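Local coordinates for cell division control protein 45 cdc45 putative (Entamoeba histolytica, PDB 6CC2), which probably acts in DNA replication as the Cdc45 subunit of the CMG helicase, at residues Thr32-Val37 and Ser179-Arg184; Asn367-Gln372 and Thr443-Leu448. One frame throughout, in Å; residues are numbered along the deposited sequence.

Contact 1 of 2, residues Thr32-Val37 and Ser179-Arg184; sequences TVDAIV and SESVGR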
ATOM      1  N   THR A  32      -2.545   5.337   1.587  1.00 16.84           N
ATOM      2  CA  THR A  32      -1.387   4.642   1.020  1.00 17.42           C
ATOM      3  C   THR A  32      -0.121   5.351   1.472  1.00 16.71           C
ATOM      4  O   THR A  32      -0.138   6.546   1.758  1.00 17.16           O
ATOM      5  CB  THR A  32      -1.431   4.606  -0.525  1.00 21.87           C
ATOM      6  OG1 THR A  32      -1.136   5.870  -1.071  1.00 21.32           O
ATOM      7  CG2 THR A  32      -2.818   4.123  -1.027  1.00 25.22           C
ATOM      8  N   VAL A  33       0.976   4.605   1.543  1.00 17.47           N
ATOM      9  CA  VAL A  33       2.248   5.225   1.910  1.00 18.15           C
ATOM     10  C   VAL A  33       2.643   6.251   0.865  1.00 17.60           C
ATOM     11  O   VAL A  33       3.194   7.311   1.190  1.00 17.01           O
ATOM     12  CB  VAL A  33       3.329   4.145   2.084  1.00 19.13           C
ATOM     13  CG1 VAL A  33       4.694   4.806   2.298  1.00 20.11           C
ATOM     14  CG2 VAL A  33       2.984   3.220   3.254  1.00 17.13           C
ATOM     15  N   ASP A  34       2.403   5.941  -0.416  1.00 18.05           N
ATOM     16  CA  ASP A  34       2.671   6.901  -1.501  1.00 18.69           C
ATOM     17  C   ASP A  34       1.944   8.217  -1.268  1.00 17.64           C
ATOM     18  O   ASP A  34       2.501   9.302  -1.486  1.00 17.80           O
ATOM     19  CB  ASP A  34       2.253   6.268  -2.831  1.00 19.64           C
ATOM     20  CG  ASP A  34       2.821   6.975  -4.052  1.00 21.87           C
ATOM     21  OD1 ASP A  34       3.847   7.700  -3.976  1.00 19.56           O
ATOM     22  OD2 ASP A  34       2.231   6.758  -5.132  1.00 21.24           O
ATOM     23  N   ALA A  35       0.696   8.155  -0.821  1.00 16.57           N
ATOM     24  CA  ALA A  35      -0.043   9.374  -0.529  1.00 16.23           C
ATOM     25  C   ALA A  35       0.607  10.164   0.602  1.00 16.35           C
ATOM     26  O   ALA A  35       0.682  11.393   0.524  1.00 18.36           O
ATOM     27  CB  ALA A  35      -1.498   9.052  -0.186  1.00 16.92           C
ATOM     28  N   ILE A  36       1.102   9.485   1.638  1.00 14.81           N
ATOM     29  CA  ILE A  36       1.794  10.196   2.719  1.00 14.42           C
ATOM     30  C   ILE A  36       3.048  10.870   2.176  1.00 16.65           C
ATOM     31  O   ILE A  36       3.375  12.015   2.531  1.00 17.63           O
ATOM     32  CB  ILE A  36       2.133   9.262   3.883  1.00 17.76           C
ATOM     33  CG1 ILE A  36       0.862   8.594   4.437  1.00 20.40           C
ATOM     34  CG2 ILE A  36       2.831  10.046   5.026  1.00 17.64           C
ATOM     35  CD1 ILE A  36       1.105   7.699   5.643  1.00 22.27           C
ATOM     36  N   VAL A  37       3.781  10.161   1.312  1.00 16.37           N
ATOM     37  CA  VAL A  37       4.972  10.745   0.686  1.00 17.74           C
ATOM     38  C   VAL A  37       4.611  12.021  -0.059  1.00 16.92           C
ATOM     39  O   VAL A  37       5.311  13.034   0.022  1.00 16.77           O
ATOM     40  CB  VAL A  37       5.630   9.721  -0.256  1.00 18.32           C
ATOM     41  CG1 VAL A  37       6.639  10.380  -1.179  1.00 18.04           C
ATOM     42  CG2 VAL A  37       6.261   8.577   0.560  1.00 20.29           C
ATOM     43  N   SER A 179      -0.704   4.508 -12.644  1.00 21.94           N
ATOM     44  CA  SER A 179       0.398   5.172 -13.325  1.00 20.93           C
ATOM     45  C   SER A 179       1.356   5.769 -12.301  1.00 19.56           C
ATOM     46  O   SER A 179       1.544   5.216 -11.206  1.00 19.76           O
ATOM     47  CB  SER A 179      -0.156   6.223 -14.283  1.00 23.81           C
ATOM     48  OG  SER A 179       0.875   6.722 -15.143  1.00 25.27           O
ATOM     49  N   GLU A 180       1.933   6.923 -12.628  1.00 20.33           N
ATOM     50  CA  GLU A 180       3.020   7.485 -11.834  1.00 20.42           C
ATOM     51  C   GLU A 180       2.667   7.684 -10.363  1.00 19.26           C
ATOM     52  O   GLU A 180       1.581   8.155 -10.005  1.00 20.51           O
ATOM     53  CB  GLU A 180       3.436   8.827 -12.446  1.00 27.97           C
ATOM     54  CG  GLU A 180       4.736   9.378 -11.940  1.00 39.01           C
ATOM     55  CD  GLU A 180       5.242  10.497 -12.821  1.00 46.13           C
ATOM     56  OE1 GLU A 180       4.433  11.389 -13.153  1.00 39.63           O
ATOM     57  OE2 GLU A 180       6.434  10.466 -13.199  1.00 53.55           O
ATOM     58  N   SER A 181       3.633   7.365  -9.504  1.00 18.21           N
ATOM     59  CA  SER A 181       3.502   7.572  -8.057  1.00 18.11           C
ATOM     60  C   SER A 181       3.111   9.009  -7.753  1.00 18.62           C
ATOM     61  O   SER A 181       3.587   9.931  -8.404  1.00 19.60           O
ATOM     62  CB  SER A 181       4.852   7.233  -7.400  1.00 18.51           C
ATOM     63  OG  SER A 181       5.169   8.066  -6.327  1.00 19.84           O
ATOM     64  N   VAL A 182       2.236   9.189  -6.762  1.00 16.52           N
ATOM     65  CA  VAL A 182       1.820  10.547  -6.404  1.00 16.08           C
ATOM     66  C   VAL A 182       2.962  11.304  -5.725  1.00 18.95           C
ATOM     67  O   VAL A 182       3.091  12.542  -5.860  1.00 19.42           O
ATOM     68  CB  VAL A 182       0.544  10.550  -5.546  1.00 18.86           C
ATOM     69  CG1 VAL A 182      -0.643  10.037  -6.369  1.00 20.63           C
ATOM     70  CG2 VAL A 182       0.710   9.694  -4.259  1.00 19.92           C
ATOM     71  N   GLY A 183       3.803  10.610  -4.983  1.00 19.97           N
ATOM     72  CA  GLY A 183       5.014  11.236  -4.469  1.00 19.58           C
ATOM     73  C   GLY A 183       5.952  11.696  -5.560  1.00 20.13           C
ATOM     74  O   GLY A 183       6.610  12.736  -5.427  1.00 20.73           O
ATOM     75  N   ARG A 184       6.017  10.949  -6.661  1.00 18.24           N
ATOM     76  CA  ARG A 184       6.852  11.343  -7.783  1.00 20.77           C
ATOM     77  C   ARG A 184       6.355  12.645  -8.411  1.00 21.76           C
ATOM     78  O   ARG A 184       7.157  13.489  -8.832  1.00 22.46           O
ATOM     79  CB  ARG A 184       6.877  10.213  -8.817  1.00 19.97           C
ATOM     80  CG  ARG A 184       7.488  10.569 -10.114  1.00 22.31           C
ATOM     81  CD  ARG A 184       8.996  10.798 -10.008  1.00 32.07           C
ATOM     82  NE  ARG A 184       9.600  10.857 -11.338  1.00 35.84           N
ATOM     83  CZ  ARG A 184      10.099   9.806 -11.984  1.00 35.29           C
ATOM     84  NH1 ARG A 184      10.097   8.606 -11.419  1.00 34.09           N
ATOM     85  NH2 ARG A 184      10.615   9.958 -13.190  1.00 33.45           N
TER
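Asp34 meets Ser181, Val182 and Gly183 with its carboxylate, and three hydrogen bonds join them. OD1 takes two. Ser181 OG donates to Asp34 OD1 over 2.7 Å from the syn side, close to the carboxylate plane. Gly183 N reaches Asp34 OD1 over 3.1 Å from well above that plane, in a nearly straight bond (160°). OD2 takes the third, from Val182 N at 2.9 Å, also from above the plane. The carboxylate thus collects two N-H groups, of Val182 and Gly183, on one face of its plane. With CG anti to the backbone N (chi1 -164°), Asp34 CG comes within 3.4 Å of Ser181 OG.

Capping bonds support the pair. Ser181 is the N-cap of helix 182-192: its OG accepts from Arg184 N at 3.0 Å while donating to Asp34. Thr32 caps helix 33-48 in the same way, with Ala35 N donating to its OG1.

Van der Waals contact is slight. Val182 CG2 packs against the backbone, 3.3 Å from Asp34 O. Gly183 has no side chain, and Val37 CG1 lies directly against its CA at 3.8 Å.

The contact is buried and joins the N-terminal ends of helices 33-48 and 182-192. Helix 33-48 follows strand 24-29 of the parallel sheet; an aspartate placed there is consistent with the DHH/RecJ-like fold of the Cdc45 family. Helix 199-213 adjoins both segments: Asp210 accepts from Asp34 N, and Gln211 touches Ser181.

Contact 2 of 2, residues Asn367-Gln372 and Thr443-Leu448; sequences NDEPDQ and TPYKAL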
ATOM      1  N   ASN A 367      -4.581  -0.438  10.446  1.00 18.71           N
ATOM      2  CA  ASN A 367      -5.334  -0.510  11.702  1.00 20.74           C
ATOM      3  C   ASN A 367      -5.212  -1.909  12.290  1.00 22.55           C
ATOM      4  O   ASN A 367      -5.595  -2.882  11.650  1.00 21.05           O
ATOM      5  CB  ASN A 367      -6.801  -0.171  11.491  1.00 21.44           C
ATOM      6  CG  ASN A 367      -7.019   1.252  11.037  1.00 22.53           C
ATOM      7  OD1 ASN A 367      -6.261   2.176  11.373  1.00 21.14           O
ATOM      8  ND2 ASN A 367      -8.092   1.448  10.290  1.00 24.03           N
ATOM      9  N   ASP A 368      -4.718  -2.000  13.527  1.00 21.54           N
ATOM     10  CA  ASP A 368      -4.453  -3.299  14.141  1.00 22.80           C
ATOM     11  C   ASP A 368      -4.823  -3.337  15.619  1.00 27.14           C
ATOM     12  O   ASP A 368      -4.489  -4.312  16.307  1.00 31.52           O
ATOM     13  CB  ASP A 368      -2.986  -3.673  13.950  1.00 26.12           C
ATOM     14  CG  ASP A 368      -2.706  -5.135  14.232  1.00 33.25           C
ATOM     15  OD1 ASP A 368      -3.445  -6.013  13.705  1.00 29.15           O
ATOM     16  OD2 ASP A 368      -1.738  -5.405  14.980  1.00 34.21           O
ATOM     17  N   GLU A 369      -5.462  -2.296  16.129  1.00 22.51           N
ATOM     18  CA  GLU A 369      -6.066  -2.279  17.450  1.00 22.80           C
ATOM     19  C   GLU A 369      -7.403  -1.574  17.320  1.00 21.24           C
ATOM     20  O   GLU A 369      -7.605  -0.775  16.400  1.00 21.98           O
ATOM     21  CB  GLU A 369      -5.190  -1.565  18.489  1.00 31.80           C
ATOM     22  CG  GLU A 369      -3.819  -2.182  18.684  1.00 41.08           C
ATOM     23  CD  GLU A 369      -3.870  -3.540  19.367  1.00 55.38           C
ATOM     24  OE1 GLU A 369      -4.969  -3.971  19.762  1.00 58.63           O
ATOM     25  OE2 GLU A 369      -2.803  -4.170  19.507  1.00 58.66           O
ATOM     26  N   PRO A 370      -8.329  -1.824  18.246  1.00 25.06           N
ATOM     27  CA  PRO A 370      -9.669  -1.246  18.103  1.00 24.95           C
ATOM     28  C   PRO A 370      -9.682   0.271  18.075  1.00 26.70           C
ATOM     29  O   PRO A 370     -10.578   0.855  17.459  1.00 28.16           O
ATOM     30  CB  PRO A 370     -10.418  -1.790  19.338  1.00 26.46           C
ATOM     31  CG  PRO A 370      -9.698  -3.006  19.722  1.00 33.07           C
ATOM     32  CD  PRO A 370      -8.245  -2.778  19.370  1.00 29.97           C
ATOM     33  N   ASP A 371      -8.729   0.927  18.739  1.00 25.87           N
ATOM     34  CA  ASP A 371      -8.720   2.386  18.764  1.00 30.08           C
ATOM     35  C   ASP A 371      -7.869   3.011  17.666  1.00 27.96           C
ATOM     36  O   ASP A 371      -7.669   4.239  17.688  1.00 32.09           O
ATOM     37  CB  ASP A 371      -8.248   2.894  20.132  1.00 31.33           C
ATOM     38  CG  ASP A 371      -6.797   2.579  20.399  1.00 35.09           C
ATOM     39  OD1 ASP A 371      -6.159   1.902  19.574  1.00 34.93           O
ATOM     40  OD2 ASP A 371      -6.294   3.023  21.466  1.00 36.83           O
ATOM     41  N   GLN A 372      -7.357   2.220  16.720  1.00 22.38           N
ATOM     42  CA  GLN A 372      -6.605   2.740  15.596  1.00 21.87           C
ATOM     43  C   GLN A 372      -7.551   3.074  14.450  1.00 25.06           C
ATOM     44  O   GLN A 372      -8.507   2.344  14.179  1.00 28.51           O
ATOM     45  CB  GLN A 372      -5.542   1.737  15.148  1.00 23.88           C
ATOM     46  CG  GLN A 372      -4.392   1.634  16.147  1.00 24.63           C
ATOM     47  CD  GLN A 372      -3.304   0.663  15.756  1.00 24.46           C
ATOM     48  OE1 GLN A 372      -3.302   0.082  14.668  1.00 24.30           O
ATOM     49  NE2 GLN A 372      -2.355   0.466  16.670  1.00 26.67           N
ATOM     50  N   THR A 443     -12.814  -9.544  14.797  1.00 21.50           N
ATOM     51  CA  THR A 443     -12.940  -8.085  14.749  1.00 25.52           C
ATOM     52  C   THR A 443     -12.692  -7.591  13.330  1.00 24.42           C
ATOM     53  O   THR A 443     -11.844  -8.136  12.622  1.00 23.76           O
ATOM     54  CB  THR A 443     -11.949  -7.413  15.699  1.00 33.67           C
ATOM     55  OG1 THR A 443     -10.615  -7.656  15.234  1.00 38.58           O
ATOM     56  CG2 THR A 443     -12.115  -7.929  17.118  1.00 34.88           C
ATOM     57  N   PRO A 444     -13.399  -6.548  12.885  1.00 24.84           N
ATOM     58  CA  PRO A 444     -13.225  -6.117  11.495  1.00 21.36           C
ATOM     59  C   PRO A 444     -11.782  -5.773  11.127  1.00 18.89           C
ATOM     60  O   PRO A 444     -11.341  -6.155  10.042  1.00 22.33           O
ATOM     61  CB  PRO A 444     -14.142  -4.885  11.395  1.00 28.03           C
ATOM     62  CG  PRO A 444     -15.240  -5.184  12.398  1.00 32.58           C
ATOM     63  CD  PRO A 444     -14.524  -5.853  13.554  1.00 30.82           C
ATOM     64  N   TYR A 445     -11.049  -5.062  11.980  1.00 21.34           N
ATOM     65  CA  TYR A 445      -9.699  -4.661  11.576  1.00 22.75           C
ATOM     66  C   TYR A 445      -8.775  -5.866  11.404  1.00 24.54           C
ATOM     67  O   TYR A 445      -7.907  -5.845  10.529  1.00 23.88           O
ATOM     68  CB  TYR A 445      -9.120  -3.658  12.561  1.00 24.33           C
ATOM     69  CG  TYR A 445      -8.964  -4.137  13.984  1.00 31.47           C
ATOM     70  CD1 TYR A 445     -10.015  -4.064  14.891  1.00 35.89           C
ATOM     71  CD2 TYR A 445      -7.759  -4.656  14.423  1.00 37.49           C
ATOM     72  CE1 TYR A 445      -9.858  -4.503  16.175  1.00 32.23           C
ATOM     73  CE2 TYR A 445      -7.607  -5.085  15.710  1.00 36.04           C
ATOM     74  CZ  TYR A 445      -8.654  -5.017  16.573  1.00 35.23           C
ATOM     75  OH  TYR A 445      -8.485  -5.469  17.876  1.00 50.59           O
ATOM     76  N   LYS A 446      -8.966  -6.933  12.185  1.00 21.88           N
ATOM     77  CA  LYS A 446      -8.196  -8.156  11.970  1.00 18.93           C
ATOM     78  C   LYS A 446      -8.704  -8.950  10.770  1.00 18.95           C
ATOM     79  O   LYS A 446      -7.910  -9.466   9.974  1.00 18.51           O
ATOM     80  CB  LYS A 446      -8.240  -9.031  13.230  1.00 22.98           C
ATOM     81  CG  LYS A 446      -7.621  -8.426  14.463  1.00 30.52           C
ATOM     82  CD  LYS A 446      -6.127  -8.300  14.330  1.00 42.54           C
ATOM     83  CE  LYS A 446      -5.478  -8.042  15.683  1.00 55.98           C
ATOM     84  NZ  LYS A 446      -3.995  -7.902  15.565  1.00 63.65           N
ATOM     85  N   ALA A 447     -10.020  -9.120  10.657  1.00 18.64           N
ATOM     86  CA  ALA A 447     -10.585  -9.830   9.517  1.00 17.56           C
ATOM     87  C   ALA A 447     -10.161  -9.190   8.204  1.00 18.40           C
ATOM     88  O   ALA A 447      -9.879  -9.896   7.242  1.00 19.51           O
ATOM     89  CB  ALA A 447     -12.110  -9.883   9.629  1.00 18.97           C
ATOM     90  N   LEU A 448     -10.117  -7.844   8.156  1.00 17.57           N
ATOM     91  CA  LEU A 448      -9.715  -7.155   6.929  1.00 18.04           C
ATOM     92  C   LEU A 448      -8.289  -7.535   6.546  1.00 19.71           C
ATOM     93  O   LEU A 448      -7.989  -7.765   5.368  1.00 17.54           O
ATOM     94  CB  LEU A 448      -9.827  -5.652   7.111  1.00 22.28           C
ATOM     95  CG  LEU A 448     -11.217  -5.026   6.991  1.00 32.95           C
ATOM     96  CD1 LEU A 448     -11.283  -3.672   7.695  1.00 40.18           C
ATOM     97  CD2 LEU A 448     -11.587  -4.895   5.518  1.00 32.81           C
TER
HETATM   98  O   HOH W   1      -7.231  -3.385   9.410  1.00 20.38           O
HETATM   99  O   HOH W   2      -3.214  -6.767  17.662  1.00 50.26           O
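The Tyr445 ring stands against the backbone of Asp368-Pro370, with one face toward its own helix start and the other toward that backbone. Thr443 OG1 lies 3.4 Å above the first face, toward the rim. Glu369 C lies over the opposite face at 3.7 Å, also off centre. Asp368 O and Pro370 CD approach obliquely; Asp368 O is 3.3 Å from Tyr445 CE2. Pro370 CD touches CZ and lies 3.1 Å from Tyr445 OH.

Lys446 makes the charged link. Its NZ forms a salt bridge with Asp368 OD1 at 2.7 Å, coming from above the carboxylate plane. The bend at chi2 (-68°) places Lys446 CD 3.6 Å from Asp368 OD1. Gln449, one helix turn on from Tyr445, also donates to Asp368 OD1.

One water donates to both Asn367 O and Tyr445 O, bridging the two backbones. A second water lies between Lys446 NZ and Asp368 O. Within the loop, Gln372 OE1 accepts from Asp368 N at 2.8 Å, and a type I turn runs from Glu369 to Gln372.

This is surface packing of a connecting loop, between helices 354-364 and 374-385, on the N-terminal turn of helix 444-462. Pro444 and Leu448 of that helix pack on strand 519-525 of the mixed sheet, while Asn367 and Gln372 touch Gln377 of helix 374-385.

All of contact 1 comes earlier in the chain than contact 2. Their centres are 24 Å apart, and their nearest atoms are about 11 Å apart without touching. Contact 1 is buried and lies at the start of helix 33-48, directly after strand 24-29 of the parallel sheet. Contact 2 lies at the surface, where helix 444-462 packs on the mixed sheet. Helix 374-385 is shared: Ile36 of contact 1 packs on its Trp374 and Phe378, and segment 367-372 leads into it and touches its Gln377. In contact 1 helix 33-48 meets helix 182-192; in contact 2 the loop before helix 374-385 meets helix 444-462.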